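Sialidase B (Streptococcus pneumoniae serotype 4, PDB 4XJW) cleaves terminal alpha-linked sialic acid residues from oligosaccharides, glycoproteins and glycolipids as a glycosyl hydrolase family 33 sialidase. Local coordinates at residues K15-L24 and I145-V153; I78-F89 and V133-N143. The protein carries 1 engineered substitution. All coordinates share one frame; numbering follows the deposited sequence.

Contact 1. Residues K15-L24 and I145-V153; sequences KSIDISSLLL and IDKATLGAV
S20 OG takes the place of a main-chain carbonyl in receiving the amide of A148, at 3.0 Å and 165°, where strand 17-18 leaves its antiparallel partner 147-150. Before that point the pairing is regular: I17 and L150 form a hydrogen-bonded pair, with I17 N giving to L150 O at 3.0 Å and L150 N giving to I17 O at 2.8 Å. The I19 amide still reaches A148 O. The S20 hydroxyl donates in turn to the syn lone pair of D18 OD1. The same carboxylate oxygen receives S20 N from above its plane, closing an Asx turn that leads into a short, weakly bonded helical turn. D18 OD2 forms a salt bridge with K147 NZ at 3.1 Å; the lysine chain, bent at chi2 (-71°), crosses the aspartate at about a right angle. S16 OG is hydrogen-bonded to E159 OE2. Water 1 accepts from K15 N and lies within hydrogen-bonding distance of G151 O. On the apolar side, I19 CD1 lies against L150 CG at 3.8 Å, while L24 CD1 presses on the backbone of D146 and L23 CD2 meets A148 CB. Strand 17-18 is the outermost strand on this flank of its sheet. Beyond 147-150 comes strand 46-53, where D146 and K147 both face S53 in a classic beta bulge, and L150 and L23 pack onto the second sheet through strand 166-173.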
loop_
_atom_site.group_PDB
_atom_site.type_symbol
_atom_site.label_atom_id
_atom_site.label_comp_id
_atom_site.label_asym_id
_atom_site.label_seq_id
_atom_site.Cartn_x
_atom_site.Cartn_y
_atom_site.Cartn_z
ATOM N N LYS A 15 -36.177 -3.372 5.586
ATOM C CA LYS A 15 -37.426 -3.894 5.055
ATOM C C LYS A 15 -37.276 -4.180 3.572
ATOM O O LYS A 15 -36.983 -3.279 2.787
ATOM C CB LYS A 15 -38.559 -2.890 5.283
ATOM C CG LYS A 15 -39.893 -3.301 4.680
ATOM C CD LYS A 15 -40.946 -2.251 4.977
ATOM C CE LYS A 15 -42.325 -2.715 4.553
ATOM N NZ LYS A 15 -43.370 -1.793 5.084
ATOM N N SER A 16 -37.478 -5.440 3.197
ATOM C CA SER A 16 -37.308 -5.867 1.819
ATOM C C SER A 16 -38.274 -5.145 0.888
ATOM O O SER A 16 -39.386 -4.782 1.279
ATOM C CB SER A 16 -37.509 -7.376 1.695
ATOM O OG SER A 16 -38.842 -7.735 1.984
ATOM N N ILE A 17 -37.829 -4.929 -0.344
ATOM C CA ILE A 17 -38.670 -4.385 -1.397
ATOM C C ILE A 17 -38.771 -5.441 -2.495
ATOM O O ILE A 17 -37.750 -5.889 -3.016
ATOM C CB ILE A 17 -38.071 -3.084 -1.955
ATOM C CG1 ILE A 17 -38.037 -2.012 -0.861
ATOM C CG2 ILE A 17 -38.853 -2.604 -3.178
ATOM C CD1 ILE A 17 -37.163 -0.816 -1.174
ATOM N N ASP A 18 -39.997 -5.859 -2.809
ATOM C CA ASP A 18 -40.255 -6.867 -3.832
ATOM C C ASP A 18 -40.280 -6.194 -5.196
ATOM O O ASP A 18 -41.027 -5.236 -5.400
ATOM C CB ASP A 18 -41.616 -7.534 -3.569
ATOM C CG ASP A 18 -41.795 -8.839 -4.334
ATOM O OD1 ASP A 18 -40.927 -9.170 -5.163
ATOM O OD2 ASP A 18 -42.815 -9.533 -4.110
ATOM N N ILE A 19 -39.455 -6.680 -6.122
ATOM C CA ILE A 19 -39.478 -6.199 -7.504
ATOM C C ILE A 19 -39.722 -7.355 -8.480
ATOM O O ILE A 19 -39.359 -7.287 -9.659
ATOM C CB ILE A 19 -38.176 -5.431 -7.882
ATOM C CG1 ILE A 19 -36.946 -6.335 -7.719
ATOM C CG2 ILE A 19 -38.026 -4.175 -7.035
ATOM C CD1 ILE A 19 -35.630 -5.650 -8.082
ATOM N N SER A 20 -40.354 -8.413 -7.974
ATOM C CA SER A 20 -40.592 -9.632 -8.745
ATOM C C SER A 20 -41.340 -9.404 -10.058
ATOM O O SER A 20 -40.920 -9.893 -11.107
ATOM C CB SER A 20 -41.339 -10.667 -7.900
ATOM O OG SER A 20 -40.571 -11.068 -6.786
ATOM N N SER A 21 -42.442 -8.664 -10.000
ATOM C CA SER A 21 -43.283 -8.463 -11.176
ATOM C C SER A 21 -42.558 -7.692 -12.278
ATOM O O SER A 21 -42.869 -7.841 -13.463
ATOM C CB SER A 21 -44.575 -7.736 -10.797
ATOM O OG SER A 21 -44.305 -6.460 -10.258
ATOM N N LEU A 22 -41.587 -6.877 -11.879
ATOM C CA LEU A 22 -40.872 -6.008 -12.806
ATOM C C LEU A 22 -39.672 -6.694 -13.456
ATOM O O LEU A 22 -39.052 -6.143 -14.365
ATOM C CB LEU A 22 -40.414 -4.747 -12.077
ATOM C CG LEU A 22 -41.544 -3.865 -11.562
ATOM C CD1 LEU A 22 -41.005 -2.783 -10.633
ATOM C CD2 LEU A 22 -42.294 -3.257 -12.737
ATOM N N LEU A 23 -39.349 -7.900 -12.997
ATOM C CA LEU A 23 -38.055 -8.488 -13.320
ATOM C C LEU A 23 -38.097 -9.962 -13.746
ATOM O O LEU A 23 -37.461 -10.344 -14.725
ATOM C CB LEU A 23 -37.100 -8.283 -12.130
ATOM C CG LEU A 23 -35.622 -8.651 -12.261
ATOM C CD1 LEU A 23 -35.074 -8.172 -13.589
ATOM C CD2 LEU A 23 -34.833 -8.049 -11.108
ATOM N N LEU A 24 -38.856 -10.790 -13.032
ATOM C CA LEU A 24 -38.749 -12.240 -13.215
ATOM C C LEU A 24 -39.114 -12.786 -14.601
ATOM O O LEU A 24 -38.475 -13.721 -15.093
ATOM C CB LEU A 24 -39.508 -12.989 -12.117
ATOM C CG LEU A 24 -38.900 -12.777 -10.736
ATOM C CD1 LEU A 24 -39.716 -13.485 -9.683
ATOM C CD2 LEU A 24 -37.465 -13.261 -10.719
ATOM N N ILE A 145 -36.713 -20.291 -8.797
ATOM C CA ILE A 145 -36.690 -18.863 -8.492
ATOM C C ILE A 145 -38.075 -18.253 -8.720
ATOM O O ILE A 145 -38.699 -18.491 -9.757
ATOM C CB ILE A 145 -35.626 -18.104 -9.324
ATOM C CG1 ILE A 145 -34.266 -18.157 -8.622
ATOM C CG2 ILE A 145 -36.020 -16.652 -9.506
ATOM C CD1 ILE A 145 -33.177 -17.434 -9.386
ATOM N N ASP A 146 -38.563 -17.510 -7.728
ATOM C CA ASP A 146 -39.877 -16.879 -7.807
ATOM C C ASP A 146 -39.934 -15.506 -7.140
ATOM O O ASP A 146 -41.002 -14.902 -7.046
ATOM C CB ASP A 146 -40.966 -17.801 -7.226
ATOM C CG ASP A 146 -40.722 -18.187 -5.766
ATOM O OD1 ASP A 146 -40.032 -17.455 -5.022
ATOM O OD2 ASP A 146 -41.251 -19.243 -5.348
ATOM N N LYS A 147 -38.787 -15.003 -6.691
ATOM C CA LYS A 147 -38.743 -13.713 -6.012
ATOM C C LYS A 147 -37.497 -12.931 -6.385
ATOM O O LYS A 147 -36.402 -13.495 -6.423
ATOM C CB LYS A 147 -38.734 -13.904 -4.503
ATOM C CG LYS A 147 -40.047 -14.336 -3.907
ATOM C CD LYS A 147 -41.064 -13.216 -3.948
ATOM C CE LYS A 147 -42.263 -13.556 -3.075
ATOM N NZ LYS A 147 -43.283 -12.475 -3.115
ATOM N N ALA A 148 -37.675 -11.639 -6.661
ATOM C CA ALA A 148 -36.559 -10.707 -6.825
ATOM C C ALA A 148 -36.702 -9.638 -5.750
ATOM O O ALA A 148 -37.779 -9.061 -5.582
ATOM C CB ALA A 148 -36.574 -10.090 -8.212
ATOM N N THR A 149 -35.628 -9.377 -5.012
ATOM C CA THR A 149 -35.728 -8.579 -3.803
ATOM C C THR A 149 -34.615 -7.544 -3.700
ATOM O O THR A 149 -33.472 -7.812 -4.079
ATOM C CB THR A 149 -35.664 -9.488 -2.568
ATOM O OG1 THR A 149 -36.558 -10.592 -2.748
ATOM C CG2 THR A 149 -36.052 -8.731 -1.302
ATOM N N LEU A 150 -34.956 -6.359 -3.198
ATOM C CA LEU A 150 -33.943 -5.380 -2.801
ATOM C C LEU A 150 -33.859 -5.273 -1.281
ATOM O O LEU A 150 -34.884 -5.249 -0.596
ATOM C CB LEU A 150 -34.262 -4.011 -3.391
ATOM C CG LEU A 150 -34.393 -3.971 -4.903
ATOM C CD1 LEU A 150 -34.795 -2.575 -5.351
ATOM C CD2 LEU A 150 -33.077 -4.400 -5.553
ATOM N N GLY A 151 -32.641 -5.202 -0.750
ATOM C CA GLY A 151 -32.442 -5.000 0.673
ATOM C C GLY A 151 -32.705 -6.202 1.573
ATOM O O GLY A 151 -32.822 -6.036 2.788
ATOM N N ALA A 152 -32.794 -7.393 0.978
ATOM C CA ALA A 152 -32.978 -8.655 1.694
ATOM C C ALA A 152 -32.933 -9.824 0.719
ATOM O O ALA A 152 -32.937 -9.618 -0.497
ATOM C CB ALA A 152 -34.312 -8.667 2.440
ATOM N N VAL A 153 -32.904 -11.046 1.258
ATOM C CA VAL A 153 -33.138 -12.256 0.466
ATOM C C VAL A 153 -34.342 -12.977 1.064
ATOM O O VAL A 153 -34.407 -13.175 2.282
ATOM C CB VAL A 153 -31.916 -13.215 0.475
ATOM C CG1 VAL A 153 -32.193 -14.449 -0.360
ATOM C CG2 VAL A 153 -30.676 -12.510 -0.051
HETATM O O HOH W 1 -33.840 -3.383 3.836
#

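Contact 2. Residues I78-F89 and V133-N143; sequences IRDAQKGINYLF and VDTFLPISNIN. With PO4 (phosphate ion), chain D.
One carboxylate oxygen, D80 OD2, is gripped from opposite faces of its plane by two donors: N143 N at 2.7 Å and K83 NZ at 2.6 Å, the latter a salt bridge. In the N-terminal lectin-like domain of the sialidase, D80 ends strand 74-80, just before the turn of its hairpin with strand 85-91, and ties that turn to the loop 133-143. The other oxygen, D80 OD1, accepts from K83 N in an Asx motif, and G84 and I85 both face D80 in a G1 beta bulge. The lysine, bent only at its last torsion (chi4 56°), also donates to N141 O, nearly in line with that carbonyl; sharing it between a carboxylate and a carbonyl probably favours its charged form. N143 ND2 donates almost straight (174°) to Q82 OE1, which lies in the amide plane of N143, whereas the donor stands above the carbonyl plane of Q82; the same oxygen accepts from N62 ND2. On the hairpin face turned to the loop, L137 CD2 touches both I78 CG2 and I85 CG2, at 3.7 Å from each, and L137 CD1 rests on K83 CD. On the side away from the loop, R79 NE bonds to N86 OD1 in the guanidinium plane, and R79 NH1 binds a phosphate ion, probably from the crystallisation liquor and also held by R155. The Y87 ring lies between V133 CG1 over one face and I85 CG2 over the other; its OH donates to T135 O at 2.6 Å while accepting a hydrogen bond from water 2, which accepts from T135 N.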
loop_
_atom_site.group_PDB
_atom_site.type_symbol
_atom_site.label_atom_id
_atom_site.label_comp_id
_atom_site.label_asym_id
_atom_site.label_seq_id
_atom_site.Cartn_x
_atom_site.Cartn_y
_atom_site.Cartn_z
ATOM N N ILE A 78 -24.221 -17.855 -4.871
ATOM C CA ILE A 78 -24.959 -18.463 -5.975
ATOM C C ILE A 78 -25.203 -19.915 -5.601
ATOM O O ILE A 78 -24.266 -20.718 -5.555
ATOM C CB ILE A 78 -24.208 -18.342 -7.323
ATOM C CG1 ILE A 78 -23.459 -17.014 -7.415
ATOM C CG2 ILE A 78 -25.172 -18.458 -8.485
ATOM C CD1 ILE A 78 -22.096 -17.121 -8.038
ATOM N N ARG A 79 -26.459 -20.248 -5.298
ATOM C CA ARG A 79 -26.758 -21.524 -4.651
ATOM C C ARG A 79 -27.948 -22.233 -5.277
ATOM O O ARG A 79 -28.977 -21.612 -5.549
ATOM C CB ARG A 79 -27.041 -21.303 -3.164
ATOM C CG ARG A 79 -25.974 -20.488 -2.449
ATOM C CD ARG A 79 -26.274 -20.351 -0.979
ATOM N NE ARG A 79 -26.187 -21.642 -0.309
ATOM C CZ ARG A 79 -26.480 -21.857 0.970
ATOM N NH1 ARG A 79 -26.897 -20.860 1.745
ATOM N NH2 ARG A 79 -26.360 -23.080 1.471
ATOM N N ASP A 80 -27.805 -23.536 -5.485
ATOM C CA ASP A 80 -28.896 -24.359 -6.001
ATOM C C ASP A 80 -28.703 -25.757 -5.427
ATOM O O ASP A 80 -27.761 -26.459 -5.796
ATOM C CB ASP A 80 -28.866 -24.396 -7.533
ATOM C CG ASP A 80 -30.064 -25.126 -8.141
ATOM O OD1 ASP A 80 -30.397 -26.236 -7.680
ATOM O OD2 ASP A 80 -30.657 -24.589 -9.100
ATOM N N ALA A 81 -29.588 -26.150 -4.516
ATOM C CA ALA A 81 -29.438 -27.406 -3.789
ATOM C C ALA A 81 -29.626 -28.616 -4.691
ATOM O O ALA A 81 -29.025 -29.664 -4.466
ATOM C CB ALA A 81 -30.407 -27.462 -2.632
ATOM N N GLN A 82 -30.472 -28.472 -5.704
ATOM C CA GLN A 82 -30.755 -29.580 -6.612
ATOM C C GLN A 82 -29.611 -29.812 -7.596
ATOM O O GLN A 82 -29.458 -30.908 -8.132
ATOM C CB GLN A 82 -32.067 -29.350 -7.361
ATOM C CG GLN A 82 -33.316 -29.575 -6.503
ATOM C CD GLN A 82 -33.579 -28.438 -5.528
ATOM O OE1 GLN A 82 -33.734 -27.286 -5.930
ATOM N NE2 GLN A 82 -33.636 -28.757 -4.246
ATOM N N LYS A 83 -28.817 -28.772 -7.842
ATOM C CA LYS A 83 -27.623 -28.908 -8.669
ATOM C C LYS A 83 -26.395 -29.196 -7.803
ATOM O O LYS A 83 -25.324 -29.524 -8.319
ATOM C CB LYS A 83 -27.394 -27.648 -9.508
ATOM C CG LYS A 83 -28.528 -27.308 -10.480
ATOM C CD LYS A 83 -28.289 -25.955 -11.163
ATOM C CE LYS A 83 -29.402 -25.598 -12.147
ATOM N NZ LYS A 83 -30.767 -25.587 -11.524
ATOM N N GLY A 84 -26.555 -29.090 -6.486
ATOM C CA GLY A 84 -25.455 -29.306 -5.564
ATOM C C GLY A 84 -24.381 -28.237 -5.669
ATOM O O GLY A 84 -23.193 -28.506 -5.470
ATOM N N ILE A 85 -24.804 -27.018 -5.990
ATOM C CA ILE A 85 -23.879 -25.906 -6.165
ATOM C C ILE A 85 -24.056 -24.881 -5.055
ATOM O O ILE A 85 -25.173 -24.433 -4.777
ATOM C CB ILE A 85 -24.089 -25.215 -7.521
ATOM C CG1 ILE A 85 -23.654 -26.133 -8.660
ATOM C CG2 ILE A 85 -23.293 -23.895 -7.586
ATOM C CD1 ILE A 85 -24.060 -25.655 -10.040
ATOM N N ASN A 86 -22.950 -24.512 -4.420
ATOM C CA ASN A 86 -22.974 -23.466 -3.411
ATOM C C ASN A 86 -21.740 -22.593 -3.510
ATOM O O ASN A 86 -20.723 -22.858 -2.871
ATOM C CB ASN A 86 -23.088 -24.056 -2.013
ATOM C CG ASN A 86 -24.409 -24.751 -1.791
ATOM O OD1 ASN A 86 -25.426 -24.101 -1.562
ATOM N ND2 ASN A 86 -24.405 -26.079 -1.864
ATOM N N TYR A 87 -21.842 -21.544 -4.310
ATOM C CA TYR A 87 -20.709 -20.667 -4.533
ATOM C C TYR A 87 -20.795 -19.439 -3.636
ATOM O O TYR A 87 -21.867 -18.862 -3.451
ATOM C CB TYR A 87 -20.656 -20.245 -5.996
ATOM C CG TYR A 87 -20.365 -21.362 -6.971
ATOM C CD1 TYR A 87 -19.552 -22.435 -6.613
ATOM C CD2 TYR A 87 -20.904 -21.341 -8.252
ATOM C CE1 TYR A 87 -19.284 -23.457 -7.514
ATOM C CE2 TYR A 87 -20.635 -22.351 -9.155
ATOM C CZ TYR A 87 -19.829 -23.405 -8.782
ATOM O OH TYR A 87 -19.570 -24.415 -9.680
ATOM N N LEU A 88 -19.659 -19.068 -3.062
ATOM C CA LEU A 88 -19.541 -17.834 -2.305
ATOM C C LEU A 88 -18.243 -17.170 -2.740
ATOM O O LEU A 88 -17.162 -17.740 -2.562
ATOM C CB LEU A 88 -19.521 -18.124 -0.798
ATOM C CG LEU A 88 -19.103 -16.936 0.079
ATOM C CD1 LEU A 88 -20.176 -15.887 0.096
ATOM C CD2 LEU A 88 -18.766 -17.379 1.503
ATOM N N PHE A 89 -18.358 -15.981 -3.333
ATOM C CA PHE A 89 -17.185 -15.203 -3.746
ATOM C C PHE A 89 -17.248 -13.838 -3.098
ATOM O O PHE A 89 -18.307 -13.219 -3.052
ATOM C CB PHE A 89 -17.152 -15.015 -5.264
ATOM C CG PHE A 89 -17.286 -16.290 -6.023
ATOM C CD1 PHE A 89 -16.335 -17.290 -5.881
ATOM C CD2 PHE A 89 -18.361 -16.499 -6.868
ATOM C CE1 PHE A 89 -16.454 -18.487 -6.576
ATOM C CE2 PHE A 89 -18.486 -17.690 -7.565
ATOM C CZ PHE A 89 -17.530 -18.679 -7.416
ATOM N N VAL A 133 -15.411 -21.132 -12.915
ATOM C CA VAL A 133 -15.807 -22.393 -12.291
ATOM C C VAL A 133 -15.972 -23.492 -13.337
ATOM O O VAL A 133 -16.202 -23.207 -14.513
ATOM C CB VAL A 133 -17.124 -22.247 -11.489
ATOM C CG1 VAL A 133 -16.943 -21.327 -10.285
ATOM C CG2 VAL A 133 -18.245 -21.733 -12.383
ATOM N N ASP A 134 -15.862 -24.745 -12.900
ATOM C CA ASP A 134 -16.050 -25.889 -13.790
ATOM C C ASP A 134 -17.518 -26.101 -14.155
ATOM O O ASP A 134 -17.851 -26.431 -15.294
ATOM C CB ASP A 134 -15.514 -27.165 -13.137
ATOM C CG ASP A 134 -14.011 -27.161 -12.989
ATOM O OD1 ASP A 134 -13.321 -26.692 -13.916
ATOM O OD2 ASP A 134 -13.524 -27.636 -11.941
ATOM N N THR A 135 -18.394 -25.926 -13.177
ATOM C CA THR A 135 -19.821 -26.066 -13.417
ATOM C C THR A 135 -20.498 -24.729 -13.168
ATOM O O THR A 135 -20.625 -24.280 -12.027
ATOM C CB THR A 135 -20.441 -27.143 -12.531
ATOM O OG1 THR A 135 -19.716 -28.366 -12.702
ATOM C CG2 THR A 135 -21.907 -27.365 -12.903
ATOM N N PHE A 136 -20.923 -24.085 -14.245
ATOM C CA PHE A 136 -21.504 -22.758 -14.139
ATOM C C PHE A 136 -22.959 -22.825 -13.697
ATOM O O PHE A 136 -23.698 -23.720 -14.101
ATOM C CB PHE A 136 -21.401 -22.044 -15.480
ATOM C CG PHE A 136 -21.841 -20.606 -15.440
ATOM C CD1 PHE A 136 -21.014 -19.633 -14.887
ATOM C CD2 PHE A 136 -23.076 -20.225 -15.960
ATOM C CE1 PHE A 136 -21.407 -18.310 -14.848
ATOM C CE2 PHE A 136 -23.480 -18.896 -15.928
ATOM C CZ PHE A 136 -22.644 -17.933 -15.371
ATOM N N LEU A 137 -23.353 -21.871 -12.855
ATOM C CA LEU A 137 -24.733 -21.725 -12.425
ATOM C C LEU A 137 -25.245 -20.353 -12.839
ATOM O O LEU A 137 -24.934 -19.346 -12.195
ATOM C CB LEU A 137 -24.857 -21.894 -10.908
ATOM C CG LEU A 137 -26.244 -21.687 -10.287
ATOM C CD1 LEU A 137 -27.304 -22.500 -11.033
ATOM C CD2 LEU A 137 -26.241 -22.032 -8.806
ATOM N N PRO A 138 -26.024 -20.305 -13.928
ATOM C CA PRO A 138 -26.667 -19.056 -14.347
ATOM C C PRO A 138 -27.587 -18.566 -13.237
ATOM O O PRO A 138 -28.306 -19.381 -12.650
ATOM C CB PRO A 138 -27.487 -19.485 -15.566
ATOM C CG PRO A 138 -26.818 -20.734 -16.066
ATOM C CD PRO A 138 -26.332 -21.429 -14.835
ATOM N N ILE A 139 -27.564 -17.274 -12.929
ATOM C CA ILE A 139 -28.388 -16.774 -11.835
ATOM C C ILE A 139 -29.874 -16.901 -12.175
ATOM O O ILE A 139 -30.714 -17.011 -11.288
ATOM C CB ILE A 139 -28.039 -15.314 -11.422
ATOM C CG1 ILE A 139 -28.352 -14.336 -12.553
ATOM C CG2 ILE A 139 -26.585 -15.200 -11.000
ATOM C CD1 ILE A 139 -28.162 -12.872 -12.171
ATOM N N SER A 140 -30.185 -16.926 -13.467
ATOM C CA SER A 140 -31.558 -17.082 -13.929
ATOM C C SER A 140 -32.020 -18.537 -13.930
ATOM O O SER A 140 -33.193 -18.820 -14.169
ATOM C CB SER A 140 -31.679 -16.539 -15.348
ATOM O OG SER A 140 -30.831 -17.274 -16.213
ATOM N N ASN A 141 -31.107 -19.470 -13.685
ATOM C CA ASN A 141 -31.478 -20.876 -13.770
ATOM C C ASN A 141 -31.433 -21.594 -12.428
ATOM O O ASN A 141 -31.391 -22.825 -12.368
ATOM C CB ASN A 141 -30.629 -21.611 -14.810
ATOM C CG ASN A 141 -31.273 -22.909 -15.275
ATOM O OD1 ASN A 141 -32.493 -22.985 -15.444
ATOM N ND2 ASN A 141 -30.458 -23.938 -15.471
ATOM N N ILE A 142 -31.445 -20.828 -11.342
ATOM C CA ILE A 142 -31.585 -21.438 -10.026
ATOM C C ILE A 142 -32.990 -22.049 -9.923
ATOM O O ILE A 142 -33.988 -21.389 -10.216
ATOM C CB ILE A 142 -31.303 -20.430 -8.896
ATOM C CG1 ILE A 142 -29.823 -20.037 -8.906
ATOM C CG2 ILE A 142 -31.688 -21.001 -7.547
ATOM C CD1 ILE A 142 -29.515 -18.759 -8.148
ATOM N N ASN A 143 -33.054 -23.323 -9.548
ATOM C CA ASN A 143 -34.319 -24.057 -9.566
ATOM C C ASN A 143 -35.411 -23.397 -8.735
ATOM O O ASN A 143 -35.244 -23.180 -7.536
ATOM C CB ASN A 143 -34.111 -25.496 -9.096
ATOM C CG ASN A 143 -35.351 -26.357 -9.300
ATOM O OD1 ASN A 143 -36.068 -26.208 -10.296
ATOM N ND2 ASN A 143 -35.618 -27.248 -8.353
HETATM P P PO4 D . -27.087 -19.950 5.276
HETATM O O1 PO4 D . -28.141 -19.436 6.222
HETATM O O2 PO4 D . -27.679 -21.001 4.355
HETATM O O3 PO4 D . -26.589 -18.774 4.453
HETATM O O4 PO4 D . -25.952 -20.537 6.074
HETATM O O HOH W 2 -17.281 -25.838 -10.365
#

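How the contacts relate
Both contacts belong to the same six-stranded antiparallel sheet of the N-terminal domain, but at its two flanks: contact 1 adds strand 17-18 beside 147-150, and contact 2 lays a loop against the hairpin 74-80/85-91. Each is partly buried, yet D18 of contact 1 is exposed, whereas D80 of contact 2 is buried and satisfied by K83 and a loop amide. Main-chain bonds dominate contact 1, and D18 fixes the S20 hydroxyl and amide where that pairing stops; in contact 2 side chains supply a partner in every bond between the segments. The residues between the segments of contact 1 include all of contact 2, and I145 CD1 packs 3.1 Å from I139 O, joining them directly.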